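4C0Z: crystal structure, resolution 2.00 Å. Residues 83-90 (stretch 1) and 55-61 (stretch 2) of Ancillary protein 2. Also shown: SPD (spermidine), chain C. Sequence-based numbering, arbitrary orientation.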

# COMPACT_ATOMS: atom_id res chain seq x y z
N ASN I 83 -3.69 15.80 -13.74
CA ASN I 83 -2.68 14.74 -13.75
C ASN I 83 -2.80 13.80 -12.54
O ASN I 83 -2.54 12.61 -12.70
CB ASN I 83 -1.28 15.30 -13.92
CG ASN I 83 -1.00 15.76 -15.33
OD1 ASN I 83 -1.55 15.24 -16.30
ND2 ASN I 83 -0.12 16.74 -15.47
N PHE I 84 -3.27 14.31 -11.38
CA PHE I 84 -3.52 13.46 -10.20
C PHE I 84 -4.70 12.56 -10.45
O PHE I 84 -4.62 11.38 -10.14
CB PHE I 84 -3.78 14.27 -8.93
CG PHE I 84 -2.53 14.64 -8.18
CD1 PHE I 84 -1.71 13.65 -7.64
CD2 PHE I 84 -2.16 15.97 -8.01
CE1 PHE I 84 -0.55 13.98 -6.95
CE2 PHE I 84 -1.00 16.30 -7.32
CZ PHE I 84 -0.19 15.31 -6.80
N ILE I 85 -5.79 13.10 -11.02
CA ILE I 85 -6.97 12.29 -11.31
C ILE I 85 -6.62 11.17 -12.32
O ILE I 85 -7.08 10.04 -12.17
CB ILE I 85 -8.15 13.19 -11.72
CG1 ILE I 85 -8.68 13.96 -10.48
CG2 ILE I 85 -9.28 12.38 -12.38
CD1 ILE I 85 -9.28 15.33 -10.78
N LYS I 86 -5.75 11.48 -13.29
CA LYS I 86 -5.31 10.52 -14.31
C LYS I 86 -4.45 9.40 -13.73
O LYS I 86 -4.50 8.28 -14.25
CB LYS I 86 -4.53 11.24 -15.42
CG LYS I 86 -5.41 11.99 -16.42
CD LYS I 86 -4.57 12.77 -17.43
CE LYS I 86 -5.41 13.61 -18.36
NZ LYS I 86 -4.57 14.43 -19.26
N LEU I 87 -3.62 9.69 -12.71
CA LEU I 87 -2.67 8.71 -12.16
C LEU I 87 -2.98 8.13 -10.78
O LEU I 87 -2.48 7.06 -10.46
CB LEU I 87 -1.26 9.31 -12.17
CG LEU I 87 -0.69 9.65 -13.55
CD1 LEU I 87 0.57 10.45 -13.43
CD2 LEU I 87 -0.47 8.37 -14.38
N ALA I 88 -3.76 8.83 -9.95
CA ALA I 88 -4.08 8.36 -8.61
C ALA I 88 -5.29 7.45 -8.64
O ALA I 88 -6.22 7.68 -9.41
CB ALA I 88 -4.32 9.54 -7.66
N ASP I 89 -5.27 6.40 -7.80
CA ASP I 89 -6.34 5.42 -7.66
C ASP I 89 -7.54 6.04 -6.92
O ASP I 89 -8.65 6.05 -7.46
CB ASP I 89 -5.82 4.16 -6.93
CG ASP I 89 -4.90 3.23 -7.71
OD1 ASP I 89 -4.00 3.73 -8.42
OD2 ASP I 89 -4.99 1.99 -7.51
N LYS I 90 -7.32 6.56 -5.69
CA LYS I 90 -8.39 7.12 -4.84
C LYS I 90 -8.02 8.52 -4.29
O LYS I 90 -7.88 8.66 -3.07
CB LYS I 90 -8.68 6.17 -3.65
CG LYS I 90 -9.11 4.76 -4.02
CD LYS I 90 -8.85 3.76 -2.89
CE LYS I 90 -9.31 2.39 -3.29
NZ LYS I 90 -8.63 1.34 -2.48
N1 SPD C . 0.83 -4.80 0.87
C2 SPD C . -0.02 -4.55 -0.29
C3 SPD C . 0.44 -3.28 -1.02
C4 SPD C . 1.95 -3.15 -1.09
C5 SPD C . 2.24 -1.76 -1.64
N6 SPD C . 3.21 -1.05 -0.82
C7 SPD C . 3.63 0.23 -1.44
C8 SPD C . 2.95 1.44 -0.71
C9 SPD C . 3.35 2.78 -1.38
N10 SPD C . 3.21 2.76 -2.84
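Stretch 2, residues 55-61: CFNLTKH

The contact between the two stretches is held at its centre by the side-chain amide of N57, which meets the point where the helix of stretch 1 gives out. N57 ND2 donates a hydrogen bond to L87 O at 2.9 Å, with an N-H...O angle of 161°, close to straight. The same nitrogen also donates to D89 OD1 at 2.8 Å, but here the angle is only 129° and the bond is weak despite the short distance. A primary amide suits this place because its two hydrogens can serve two acceptors at once, one a backbone carbonyl and the other a carboxylate. N57 OD1 is hydrogen-bonded elsewhere in the structure.

D89 directs its CA-to-CB bond toward stretch 2, and its short acidic side chain brings both carboxylate oxygens near the turn. D89 OD2 lies 3.6 Å from T59 OG1, while D89 OD1 is 4.4 Å from K60 CE; these are contacts of proximity, and the K60 ammonium finds its hydrogen bond elsewhere.

The two chains run in roughly the same direction. Stretch 1 is helical through L87, and A88 N still donates to F84 O at 2.7 Å; A88 then adopts phi/psi of -86/142° and leads the chain out of the helix. Stretch 2 enters as a strand at C55, and from N57 to K60 it forms a type I turn, closed by K60 N donating to N57 O at 3.1 Å. N57 itself has a positive phi of 79°, a conformation that asparagine tolerates better than most residues with a side chain. The CA atoms of A88 and N57, 6.1 Å apart, mark the closest backbone register. On the turn, N57 O also accepts a hydrogen bond from spermidine N10 at 3.2 Å.

Around this polar centre the packing is apolar and is dominated by F56, whose CA-to-CB bond points toward stretch 1. Its ring edge faces the last helical turn: F56 CE2 is 4.0 Å from both L87 C and A88 N, and 4.1 Å from L87 CB. The small A88 side chain packs alongside, with A88 CB 4.1 Å from F56 CD2. Over one face of the F56 ring comes F84, one helical turn before A88, with F84 CE1 4.1 Å from F56 CZ. The two rings meet obliquely, their centroids 5.5 Å apart and their planes at 55°. Large, flat and nonpolar, F56 can thus touch three buried residues at once.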

# COMPACT_ATOMS: atom_id res chain seq x y z
N CYS I 55 5.76 8.99 -2.54
CA CYS I 55 4.99 8.12 -3.41
C CYS I 55 3.50 8.24 -3.22
O CYS I 55 3.03 8.76 -2.20
CB CYS I 55 5.46 6.67 -3.26
SG CYS I 55 5.16 5.97 -1.62
N PHE I 56 2.75 7.69 -4.18
CA PHE I 56 1.31 7.51 -4.15
C PHE I 56 0.96 6.23 -4.90
O PHE I 56 1.85 5.67 -5.54
CB PHE I 56 0.52 8.74 -4.58
CG PHE I 56 0.66 9.26 -5.98
CD1 PHE I 56 1.72 10.09 -6.34
CD2 PHE I 56 -0.36 9.07 -6.91
CE1 PHE I 56 1.79 10.66 -7.61
CE2 PHE I 56 -0.29 9.64 -8.18
CZ PHE I 56 0.78 10.44 -8.52
N ASN I 57 -0.30 5.73 -4.80
CA ASN I 57 -0.81 4.45 -5.31
C ASN I 57 -0.37 3.36 -4.34
O ASN I 57 0.59 2.62 -4.60
CB ASN I 57 -0.38 4.11 -6.73
CG ASN I 57 -0.62 5.21 -7.75
OD1 ASN I 57 0.31 5.79 -8.28
ND2 ASN I 57 -1.85 5.49 -8.05
N LEU I 58 -1.05 3.26 -3.19
CA LEU I 58 -0.73 2.31 -2.13
C LEU I 58 -0.76 0.85 -2.55
O LEU I 58 -0.12 0.03 -1.90
CB LEU I 58 -1.65 2.52 -0.91
CG LEU I 58 -1.42 3.78 -0.09
CD1 LEU I 58 -2.47 3.87 1.01
CD2 LEU I 58 -0.04 3.78 0.51
N THR I 59 -1.52 0.50 -3.58
CA THR I 59 -1.65 -0.90 -3.99
C THR I 59 -0.57 -1.30 -5.01
O THR I 59 -0.56 -2.45 -5.44
CB THR I 59 -3.09 -1.23 -4.45
OG1 THR I 59 -3.32 -0.59 -5.69
CG2 THR I 59 -4.14 -0.80 -3.45
N LYS I 60 0.34 -0.39 -5.37
CA LYS I 60 1.45 -0.65 -6.30
C LYS I 60 2.76 -0.83 -5.56
O LYS I 60 2.77 -0.71 -4.34
CB LYS I 60 1.53 0.43 -7.40
CG LYS I 60 0.28 0.37 -8.29
CD LYS I 60 0.29 1.44 -9.33
CE LYS I 60 -0.90 1.25 -10.24
NZ LYS I 60 -0.69 1.92 -11.55
N HIS I 61 3.84 -1.21 -6.26
CA HIS I 61 5.13 -1.50 -5.63
C HIS I 61 5.91 -0.25 -5.30
O HIS I 61 5.95 0.69 -6.10
CB HIS I 61 6.02 -2.38 -6.55
CG HIS I 61 5.64 -3.82 -6.61
ND1 HIS I 61 6.03 -4.71 -5.63
CD2 HIS I 61 4.94 -4.48 -7.56
CE1 HIS I 61 5.52 -5.88 -5.99
NE2 HIS I 61 4.88 -5.80 -7.16